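Local coordinates for heme oxygenase (Leptospira interrogans, PDB 5KZL), which probably cleaves heme oxidatively to biliverdin, releasing iron and carbon monoxide, at residues M8-E20 with L181-L195. The protein carries 1 engineered substitution. Numbering follows the deposited sequence.
Sequences MSLATILREGTSE and LDSLPVNDSEKQSIL. With HEM (protoporphyrin IX containing Fe), chain B.
Asp182, near the end of helix 170-183, puts one carboxylate oxygen at the N-terminal end of helix 10-17, where OD1 accepts two bonds. The backbone N of Ala11 reaches Asp182 OD1 at 2.8 Å, nearly along the C-O bond and almost straight at hydrogen (168°). Ser9 OG donates to the same oxygen from the syn side, tilted out of the carboxylate plane. Ser9 is also the N-cap of helix 10-17, its OG accepting from Thr12 N at 3.1 Å. A carboxylate here would probably interact favourably with the helix dipole. Lys191, extended beyond CG, crosses the Ile13 side chain at about a right angle, CD against Ile13 CD1, and brings NZ 2.8 Å from Met8 O, above the carbonyl plane; the same NZ forms a salt bridge with Asp188. A water bridges Lys191 NZ and Leu10 N. In the all-helical heme oxygenase fold, the contact joins the first helix, 10-17, to the end of helix 170-183 and the opening turns of helix 188-210, the short axes of 10-17 and 188-195 crossing at -37°. Leu10 is a knob among Lys191, Ile194, Leu181 and Asp182; with CG anti to its backbone N (chi1 174°), its CD2 meets Leu184 CD1 at 3.9 Å. Farther along, Leu195 CD1 packs 3.7 Å from Gly17 CA, and its side chain passes that of Thr18 in the opposite direction. From the same helix 10-17, Arg15 NH1 donates to heme propionate O2A at 3.0 Å, the carboxylate carbon lying in the guanidinium plane; Tyr130 OH and Lys174 NZ are also hydrogen-bonded to the heme.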
ATOM      1  N   MET A   8       0.478 -24.561   4.860  1.00 30.71           N
ATOM      2  CA  MET A   8       1.414 -24.032   5.849  1.00 29.22           C
ATOM      3  C   MET A   8       1.164 -22.536   6.149  1.00 27.23           C
ATOM      4  O   MET A   8       0.052 -22.053   5.926  1.00 27.29           O
ATOM      5  CB  MET A   8       2.882 -24.336   5.496  1.00 32.09           C
ATOM      6  CG  MET A   8       3.177 -24.334   4.041  1.00 37.27           C
ATOM      7  SD  MET A   8       4.448 -23.135   3.676  1.00 43.46           S
ATOM      8  CE  MET A   8       4.401 -23.169   1.851  1.00 40.42           C
ATOM      9  N   SER A   9       2.173 -21.831   6.700  1.00 18.26           N
ATOM     10  CA  SER A   9       2.077 -20.453   7.180  1.00 15.72           C
ATOM     11  C   SER A   9       1.610 -19.467   6.111  1.00 13.08           C
ATOM     12  O   SER A   9       2.246 -19.365   5.057  1.00 11.39           O
ATOM     13  CB  SER A   9       3.401 -20.028   7.826  1.00 18.36           C
ATOM     14  OG  SER A   9       3.670 -18.638   7.749  1.00 28.03           O
ATOM     15  N   LEU A  10       0.500 -18.731   6.388  1.00  9.08           N
ATOM     16  CA  LEU A  10      -0.005 -17.741   5.437  1.00  8.82           C
ATOM     17  C   LEU A  10       1.075 -16.677   5.129  1.00 11.18           C
ATOM     18  O   LEU A  10       1.227 -16.299   3.962  1.00 10.57           O
ATOM     19  CB  LEU A  10      -1.311 -17.068   5.937  1.00  9.31           C
ATOM     20  CG  LEU A  10      -1.873 -15.895   5.072  1.00 12.66           C
ATOM     21  CD1 LEU A  10      -2.182 -16.350   3.638  1.00 11.79           C
ATOM     22  CD2 LEU A  10      -3.089 -15.268   5.726  1.00 11.62           C
ATOM     23  N   ALA A  11       1.829 -16.218   6.161  1.00  7.98           N
ATOM     24  CA  ALA A  11       2.873 -15.201   5.933  1.00  7.75           C
ATOM     25  C   ALA A  11       3.928 -15.749   4.961  1.00 11.21           C
ATOM     26  O   ALA A  11       4.345 -15.042   4.045  1.00 10.31           O
ATOM     27  CB  ALA A  11       3.517 -14.789   7.247  1.00  8.25           C
ATOM     28  N   THR A  12       4.273 -17.043   5.103  1.00  9.69           N
ATOM     29  CA  THR A  12       5.246 -17.727   4.234  1.00  9.07           C
ATOM     30  C   THR A  12       4.655 -17.917   2.808  1.00 10.93           C
ATOM     31  O   THR A  12       5.347 -17.678   1.821  1.00 10.41           O
ATOM     32  CB  THR A  12       5.673 -19.044   4.911  1.00 14.43           C
ATOM     33  OG1 THR A  12       6.398 -18.715   6.102  1.00 12.61           O
ATOM     34  CG2 THR A  12       6.537 -19.933   4.022  1.00 12.73           C
ATOM     35  N   ILE A  13       3.387 -18.351   2.720  1.00  8.47           N
ATOM     36  CA  ILE A  13       2.667 -18.566   1.446  1.00  9.44           C
ATOM     37  C   ILE A  13       2.680 -17.284   0.605  1.00 13.63           C
ATOM     38  O   ILE A  13       2.959 -17.319  -0.597  1.00 12.65           O
ATOM     39  CB  ILE A  13       1.222 -19.103   1.702  1.00 12.92           C
ATOM     40  CG1 ILE A  13       1.265 -20.598   2.073  1.00 13.49           C
ATOM     41  CG2 ILE A  13       0.300 -18.875   0.479  1.00 14.02           C
ATOM     42  CD1 ILE A  13       0.047 -21.098   2.802  1.00 18.94           C
ATOM     43  N   LEU A  14       2.371 -16.152   1.250  1.00 10.88           N
ATOM     44  CA  LEU A  14       2.347 -14.857   0.585  1.00  9.48           C
ATOM     45  C   LEU A  14       3.742 -14.407   0.189  1.00 12.01           C
ATOM     46  O   LEU A  14       3.912 -13.941  -0.923  1.00 12.05           O
ATOM     47  CB  LEU A  14       1.653 -13.800   1.466  1.00  9.16           C
ATOM     48  CG  LEU A  14       0.177 -14.053   1.769  1.00 13.00           C
ATOM     49  CD1 LEU A  14      -0.412 -12.927   2.644  1.00 13.02           C
ATOM     50  CD2 LEU A  14      -0.625 -14.203   0.485  1.00 17.12           C
ATOM     51  N   ARG A  15       4.747 -14.571   1.075  1.00  7.92           N
ATOM     52  CA  ARG A  15       6.125 -14.169   0.765  1.00  7.24           C
ATOM     53  C   ARG A  15       6.687 -14.960  -0.434  1.00 11.78           C
ATOM     54  O   ARG A  15       7.200 -14.364  -1.389  1.00 12.76           O
ATOM     55  CB  ARG A  15       7.018 -14.329   2.015  1.00  4.49           C
ATOM     56  CG  ARG A  15       8.495 -14.069   1.774  1.00  4.56           C
ATOM     57  CD  ARG A  15       9.312 -14.166   3.047  1.00 12.10           C
ATOM     58  NE  ARG A  15       9.092 -13.002   3.908  1.00 14.82           N
ATOM     59  CZ  ARG A  15       9.648 -12.834   5.102  1.00 23.53           C
ATOM     60  NH1 ARG A  15       9.398 -11.738   5.809  1.00 13.53           N
ATOM     61  NH2 ARG A  15      10.439 -13.772   5.612  1.00 15.16           N
ATOM     62  N   GLU A  16       6.612 -16.298  -0.361  1.00  9.75           N
ATOM     63  CA  GLU A  16       7.110 -17.188  -1.413  1.00 10.31           C
ATOM     64  C   GLU A  16       6.278 -17.065  -2.687  1.00 16.21           C
ATOM     65  O   GLU A  16       6.843 -17.047  -3.780  1.00 18.05           O
ATOM     66  CB  GLU A  16       7.149 -18.642  -0.927  1.00 11.21           C
ATOM     67  CG  GLU A  16       8.144 -18.879   0.209  1.00 12.77           C
ATOM     68  CD  GLU A  16       8.120 -20.269   0.834  1.00 29.23           C
ATOM     69  OE1 GLU A  16       7.129 -21.010   0.639  1.00 20.68           O
ATOM     70  OE2 GLU A  16       9.078 -20.596   1.569  1.00 25.33           O
ATOM     71  N   GLY A  17       4.958 -16.974  -2.543  1.00 11.57           N
ATOM     72  CA  GLY A  17       4.056 -16.884  -3.686  1.00 10.67           C
ATOM     73  C   GLY A  17       4.065 -15.577  -4.460  1.00 14.67           C
ATOM     74  O   GLY A  17       3.590 -15.550  -5.598  1.00 15.37           O
ATOM     75  N   THR A  18       4.565 -14.468  -3.870  1.00 11.04           N
ATOM     76  CA  THR A  18       4.517 -13.187  -4.593  1.00 10.91           C
ATOM     77  C   THR A  18       5.904 -12.593  -4.903  1.00 17.29           C
ATOM     78  O   THR A  18       5.980 -11.439  -5.327  1.00 16.14           O
ATOM     79  CB  THR A  18       3.605 -12.156  -3.885  1.00 16.92           C
ATOM     80  OG1 THR A  18       4.153 -11.811  -2.610  1.00 15.04           O
ATOM     81  CG2 THR A  18       2.156 -12.616  -3.772  1.00 14.61           C
ATOM     82  N   SER A  19       6.987 -13.393  -4.745  1.00 17.01           N
ATOM     83  CA  SER A  19       8.364 -12.954  -5.019  1.00 17.87           C
ATOM     84  C   SER A  19       8.542 -12.445  -6.453  1.00 22.11           C
ATOM     85  O   SER A  19       9.189 -11.420  -6.648  1.00 22.09           O
ATOM     86  CB  SER A  19       9.347 -14.084  -4.733  1.00 22.77           C
ATOM     87  OG  SER A  19       8.978 -15.257  -5.439  1.00 32.44           O
ATOM     88  N   GLU A  20       7.948 -13.131  -7.453  1.00 17.87           N
ATOM     89  CA  GLU A  20       8.065 -12.691  -8.852  1.00 18.33           C
ATOM     90  C   GLU A  20       7.266 -11.421  -9.158  1.00 21.08           C
ATOM     91  O   GLU A  20       7.734 -10.586  -9.931  1.00 19.99           O
ATOM     92  CB  GLU A  20       7.699 -13.826  -9.825  1.00 19.92           C
ATOM     93  CG  GLU A  20       8.747 -14.931  -9.862  1.00 33.33           C
ATOM     94  CD  GLU A  20       8.302 -16.294 -10.359  1.00 61.90           C
ATOM     95  OE1 GLU A  20       7.388 -16.364 -11.212  1.00 50.46           O
ATOM     96  OE2 GLU A  20       8.903 -17.298  -9.911  1.00 62.62           O
ATOM     97  N   LEU A 181      -0.875 -12.574  10.580  1.00 10.81           N
ATOM     98  CA  LEU A 181      -1.270 -13.248   9.329  1.00 10.97           C
ATOM     99  C   LEU A 181      -1.386 -14.750   9.575  1.00 15.76           C
ATOM    100  O   LEU A 181      -2.359 -15.377   9.159  1.00 15.86           O
ATOM    101  CB  LEU A 181      -0.240 -13.024   8.219  1.00 11.99           C
ATOM    102  CG  LEU A 181      -0.203 -11.655   7.553  1.00 16.48           C
ATOM    103  CD1 LEU A 181       0.878 -11.639   6.476  1.00 17.54           C
ATOM    104  CD2 LEU A 181      -1.546 -11.309   6.907  1.00 18.78           C
ATOM    105  N   ASP A 182      -0.417 -15.310  10.311  1.00 12.27           N
ATOM    106  CA  ASP A 182      -0.400 -16.737  10.617  1.00 11.24           C
ATOM    107  C   ASP A 182      -1.509 -17.170  11.584  1.00 16.92           C
ATOM    108  O   ASP A 182      -1.855 -18.358  11.611  1.00 18.14           O
ATOM    109  CB  ASP A 182       0.980 -17.154  11.118  1.00 11.78           C
ATOM    110  CG  ASP A 182       2.047 -17.147  10.047  1.00 16.76           C
ATOM    111  OD1 ASP A 182       1.690 -17.020   8.856  1.00 15.70           O
ATOM    112  OD2 ASP A 182       3.247 -17.300  10.401  1.00 22.80           O
ATOM    113  N   SER A 183      -2.079 -16.211  12.338  1.00 13.38           N
ATOM    114  CA  SER A 183      -3.153 -16.421  13.317  1.00 12.99           C
ATOM    115  C   SER A 183      -4.523 -16.405  12.661  1.00 16.09           C
ATOM    116  O   SER A 183      -5.495 -16.832  13.285  1.00 15.50           O
ATOM    117  CB  SER A 183      -3.097 -15.358  14.421  1.00 15.74           C
ATOM    118  OG  SER A 183      -3.763 -14.143  14.083  1.00 20.00           O
ATOM    119  N   LEU A 184      -4.626 -15.821  11.443  1.00 12.62           N
ATOM    120  CA  LEU A 184      -5.911 -15.699  10.763  1.00 12.19           C
ATOM    121  C   LEU A 184      -6.659 -17.010  10.705  1.00 13.55           C
ATOM    122  O   LEU A 184      -6.071 -18.002  10.262  1.00 13.19           O
ATOM    123  CB  LEU A 184      -5.782 -15.100   9.351  1.00 12.70           C
ATOM    124  CG  LEU A 184      -5.257 -13.658   9.211  1.00 18.18           C
ATOM    125  CD1 LEU A 184      -5.605 -13.085   7.830  1.00 18.51           C
ATOM    126  CD2 LEU A 184      -5.774 -12.758  10.294  1.00 18.43           C
ATOM    127  N   PRO A 185      -7.933 -17.053  11.182  1.00 10.16           N
ATOM    128  CA  PRO A 185      -8.683 -18.320  11.136  1.00  9.77           C
ATOM    129  C   PRO A 185      -9.144 -18.691   9.725  1.00 13.53           C
ATOM    130  O   PRO A 185     -10.331 -18.551   9.388  1.00 13.84           O
ATOM    131  CB  PRO A 185      -9.850 -18.063  12.093  1.00 11.49           C
ATOM    132  CG  PRO A 185     -10.098 -16.590  11.991  1.00 15.44           C
ATOM    133  CD  PRO A 185      -8.747 -15.967  11.782  1.00 11.52           C
ATOM    134  N   VAL A 186      -8.195 -19.152   8.881  1.00  7.95           N
ATOM    135  CA  VAL A 186      -8.456 -19.559   7.501  1.00  8.03           C
ATOM    136  C   VAL A 186      -7.799 -20.901   7.221  1.00 10.80           C
ATOM    137  O   VAL A 186      -6.735 -21.184   7.793  1.00  8.42           O
ATOM    138  CB  VAL A 186      -8.064 -18.485   6.432  1.00 12.45           C
ATOM    139  CG1 VAL A 186      -8.967 -17.264   6.516  1.00 12.44           C
ATOM    140  CG2 VAL A 186      -6.588 -18.079   6.527  1.00 12.27           C
ATOM    141  N   ASN A 187      -8.407 -21.726   6.336  1.00  7.61           N
ATOM    142  CA  ASN A 187      -7.780 -22.996   6.004  1.00  7.07           C
ATOM    143  C   ASN A 187      -6.820 -22.807   4.832  1.00 10.36           C
ATOM    144  O   ASN A 187      -6.774 -21.727   4.246  1.00  9.43           O
ATOM    145  CB  ASN A 187      -8.816 -24.117   5.798  1.00  7.51           C
ATOM    146  CG  ASN A 187      -9.784 -23.874   4.669  1.00 14.99           C
ATOM    147  OD1 ASN A 187      -9.437 -23.339   3.604  1.00 10.47           O
ATOM    148  ND2 ASN A 187     -11.031 -24.286   4.864  1.00 13.28           N
ATOM    149  N   ASP A 188      -6.090 -23.858   4.443  1.00 10.05           N
ATOM    150  CA  ASP A 188      -5.094 -23.748   3.378  1.00 11.28           C
ATOM    151  C   ASP A 188      -5.702 -23.373   2.018  1.00 13.69           C
ATOM    152  O   ASP A 188      -5.105 -22.564   1.283  1.00 11.54           O
ATOM    153  CB  ASP A 188      -4.230 -25.020   3.335  1.00 14.91           C
ATOM    154  CG  ASP A 188      -3.332 -25.081   4.576  1.00 29.96           C
ATOM    155  OD1 ASP A 188      -2.998 -24.001   5.130  1.00 28.52           O
ATOM    156  OD2 ASP A 188      -3.009 -26.203   5.026  1.00 39.79           O
ATOM    157  N   SER A 189      -6.933 -23.833   1.738  1.00 10.02           N
ATOM    158  CA  SER A 189      -7.633 -23.445   0.507  1.00  9.41           C
ATOM    159  C   SER A 189      -7.934 -21.947   0.496  1.00 13.07           C
ATOM    160  O   SER A 189      -7.728 -21.260  -0.509  1.00 12.74           O
ATOM    161  CB  SER A 189      -8.918 -24.238   0.335  1.00 14.71           C
ATOM    162  OG  SER A 189      -9.571 -23.779  -0.836  1.00 23.63           O
ATOM    163  N   GLU A 190      -8.411 -21.444   1.625  1.00  8.57           N
ATOM    164  CA  GLU A 190      -8.668 -20.015   1.821  1.00  7.03           C
ATOM    165  C   GLU A 190      -7.382 -19.193   1.736  1.00 11.91           C
ATOM    166  O   GLU A 190      -7.410 -18.081   1.202  1.00 12.60           O
ATOM    167  CB  GLU A 190      -9.358 -19.787   3.155  1.00  7.02           C
ATOM    168  CG  GLU A 190     -10.761 -20.348   3.167  1.00  8.97           C
ATOM    169  CD  GLU A 190     -11.510 -20.260   4.481  1.00 17.86           C
ATOM    170  OE1 GLU A 190     -12.688 -19.846   4.439  1.00 21.07           O
ATOM    171  OE2 GLU A 190     -10.962 -20.665   5.533  1.00 10.77           O
ATOM    172  N   LYS A 191      -6.257 -19.736   2.230  1.00  8.14           N
ATOM    173  CA  LYS A 191      -4.961 -19.046   2.111  1.00  7.60           C
ATOM    174  C   LYS A 191      -4.569 -18.920   0.640  1.00 12.00           C
ATOM    175  O   LYS A 191      -4.013 -17.895   0.242  1.00 10.02           O
ATOM    176  CB  LYS A 191      -3.864 -19.778   2.895  1.00  8.90           C
ATOM    177  CG  LYS A 191      -4.057 -19.728   4.391  1.00  9.61           C
ATOM    178  CD  LYS A 191      -3.072 -20.681   5.055  1.00  9.92           C
ATOM    179  CE  LYS A 191      -3.429 -20.908   6.497  1.00 15.88           C
ATOM    180  NZ  LYS A 191      -2.495 -21.905   7.103  1.00 13.44           N
ATOM    181  N   GLN A 192      -4.893 -19.952  -0.184  1.00  8.13           N
ATOM    182  CA  GLN A 192      -4.652 -19.916  -1.630  1.00  7.77           C
ATOM    183  C   GLN A 192      -5.422 -18.783  -2.304  1.00 11.18           C
ATOM    184  O   GLN A 192      -4.866 -18.128  -3.201  1.00 10.82           O
ATOM    185  CB  GLN A 192      -4.955 -21.257  -2.295  1.00  9.39           C
ATOM    186  CG  GLN A 192      -3.867 -22.299  -2.087  1.00 14.66           C
ATOM    187  CD  GLN A 192      -2.526 -21.850  -2.639  1.00 27.77           C
ATOM    188  OE1 GLN A 192      -2.359 -21.508  -3.819  1.00 25.12           O
ATOM    189  NE2 GLN A 192      -1.562 -21.775  -1.779  1.00 11.29           N
ATOM    190  N   SER A 193      -6.686 -18.548  -1.876  1.00  7.43           N
ATOM    191  CA  SER A 193      -7.518 -17.449  -2.395  1.00  7.78           C
ATOM    192  C   SER A 193      -6.887 -16.110  -1.984  1.00 10.91           C
ATOM    193  O   SER A 193      -6.872 -15.158  -2.784  1.00 10.49           O
ATOM    194  CB  SER A 193      -8.946 -17.550  -1.864  1.00 10.91           C
ATOM    195  OG  SER A 193      -9.604 -18.720  -2.328  1.00 17.84           O
ATOM    196  N   ILE A 194      -6.323 -16.039  -0.753  1.00  8.21           N
ATOM    197  CA  ILE A 194      -5.641 -14.813  -0.274  1.00  7.67           C
ATOM    198  C   ILE A 194      -4.381 -14.576  -1.130  1.00 11.47           C
ATOM    199  O   ILE A 194      -4.138 -13.443  -1.556  1.00  9.44           O
ATOM    200  CB  ILE A 194      -5.373 -14.798   1.267  1.00 10.18           C
ATOM    201  CG1 ILE A 194      -6.722 -14.826   2.062  1.00  9.45           C
ATOM    202  CG2 ILE A 194      -4.555 -13.537   1.677  1.00 10.96           C
ATOM    203  CD1 ILE A 194      -6.607 -15.257   3.508  1.00 11.88           C
ATOM    204  N   LEU A 195      -3.628 -15.651  -1.448  1.00  8.29           N
ATOM    205  CA  LEU A 195      -2.467 -15.538  -2.350  1.00  6.91           C
ATOM    206  C   LEU A 195      -2.887 -15.034  -3.771  1.00  8.66           C
ATOM    207  O   LEU A 195      -2.255 -14.123  -4.309  1.00  7.19           O
ATOM    208  CB  LEU A 195      -1.697 -16.885  -2.412  1.00  6.67           C
ATOM    209  CG  LEU A 195      -0.526 -16.983  -3.391  1.00 10.00           C
ATOM    210  CD1 LEU A 195       0.553 -15.912  -3.116  1.00  8.76           C
ATOM    211  CD2 LEU A 195       0.075 -18.391  -3.377  1.00 11.29           C
TER
HETATM  212  CHA HEM B 301       9.224  -6.119   1.134  0.50  7.70           C
HETATM  213  CHB HEM B 301       5.447  -4.844  -1.435  0.50  7.40           C
HETATM  214  CHC HEM B 301       8.317  -2.114  -4.110  0.50  7.47           C
HETATM  215  CHD HEM B 301      11.764  -2.711  -1.012  0.50  7.82           C
HETATM  216  C1A HEM B 301       7.961  -5.993   0.667  0.50  7.25           C
HETATM  217  C2A HEM B 301       6.855  -6.768   1.151  0.50  7.66           C
HETATM  218  C3A HEM B 301       5.808  -6.423   0.407  0.50  7.59           C
HETATM  219  C4A HEM B 301       6.226  -5.448  -0.498  0.50  7.05           C
HETATM  220  CMA HEM B 301       4.421  -6.919   0.530  0.50  8.90           C
HETATM  221  CAA HEM B 301       6.856  -7.771   2.278  0.50  9.05           C
HETATM  222  CBA HEM B 301       7.419  -9.148   1.861  0.50 10.37           C
HETATM  223  CGA HEM B 301       7.241 -10.118   2.953  0.50 11.54           C
HETATM  224  O1A HEM B 301       6.565 -11.088   2.799  0.50 12.80           O
HETATM  225  O2A HEM B 301       7.797  -9.893   4.016  0.50 12.46           O
HETATM  226  C1B HEM B 301       5.896  -3.989  -2.427  0.50  6.98           C
HETATM  227  C2B HEM B 301       5.059  -3.494  -3.509  0.50  7.10           C
HETATM  228  C3B HEM B 301       5.889  -2.733  -4.248  0.50  7.33           C
HETATM  229  C4B HEM B 301       7.217  -2.781  -3.617  0.50  6.92           C
HETATM  230  CMB HEM B 301       3.604  -3.723  -3.741  0.50  8.75           C
HETATM  231  CAB HEM B 301       5.648  -2.000  -5.426  0.50  8.42           C
HETATM  232  CBB HEM B 301       4.586  -2.272  -5.994  0.50 15.73           C
HETATM  233  C1C HEM B 301       9.476  -1.884  -3.459  0.50  6.81           C
HETATM  234  C2C HEM B 301      10.425  -0.866  -3.752  0.50  7.42           C
HETATM  235  C3C HEM B 301      11.402  -1.045  -2.846  0.50  7.49           C
HETATM  236  C4C HEM B 301      11.030  -2.142  -1.989  0.50  7.13           C
HETATM  237  CMC HEM B 301      10.331   0.192  -4.851  0.50  8.85           C
HETATM  238  CAC HEM B 301      12.599  -0.240  -2.776  0.50  8.40           C
HETATM  239  CBC HEM B 301      13.280  -0.186  -1.705  0.50 10.37           C
HETATM  240  C1D HEM B 301      11.382  -3.780  -0.227  0.50  7.39           C
HETATM  241  C2D HEM B 301      12.274  -4.397   0.788  0.50  7.80           C
HETATM  242  C3D HEM B 301      11.556  -5.308   1.394  0.50  7.86           C
HETATM  243  C4D HEM B 301      10.236  -5.281   0.748  0.50  7.35           C
HETATM  244  CMD HEM B 301      13.673  -3.998   1.103  0.50  9.42           C
HETATM  245  CAD HEM B 301      12.044  -6.226   2.481  0.50  8.90           C
HETATM  246  CBD HEM B 301      12.174  -5.575   3.808  0.50  9.98           C
HETATM  247  CGD HEM B 301      12.636  -6.510   4.879  0.50 11.10           C
HETATM  248  O1D HEM B 301      12.587  -7.672   4.740  0.50 11.65           O
HETATM  249  O2D HEM B 301      13.040  -6.025   5.892  0.50 12.02           O
HETATM  250  NA  HEM B 301       7.508  -5.247  -0.347  0.50  7.11           N
HETATM  251  NB  HEM B 301       7.091  -3.551  -2.625  0.50  6.63           N
HETATM  252  NC  HEM B 301       9.892  -2.595  -2.436  0.50  6.87           N
HETATM  253  ND  HEM B 301      10.196  -4.348  -0.186  0.50  7.03           N
HETATM  254 FE   HEM B 301       8.710  -3.964  -1.379  0.50  6.93          FE
HETATM  255  O   HOH W   1      -1.234 -19.530   8.586  1.00  9.18           O
HETATM  256  O   HOH W   2       8.149  -2.195  -0.057  1.00 13.57           O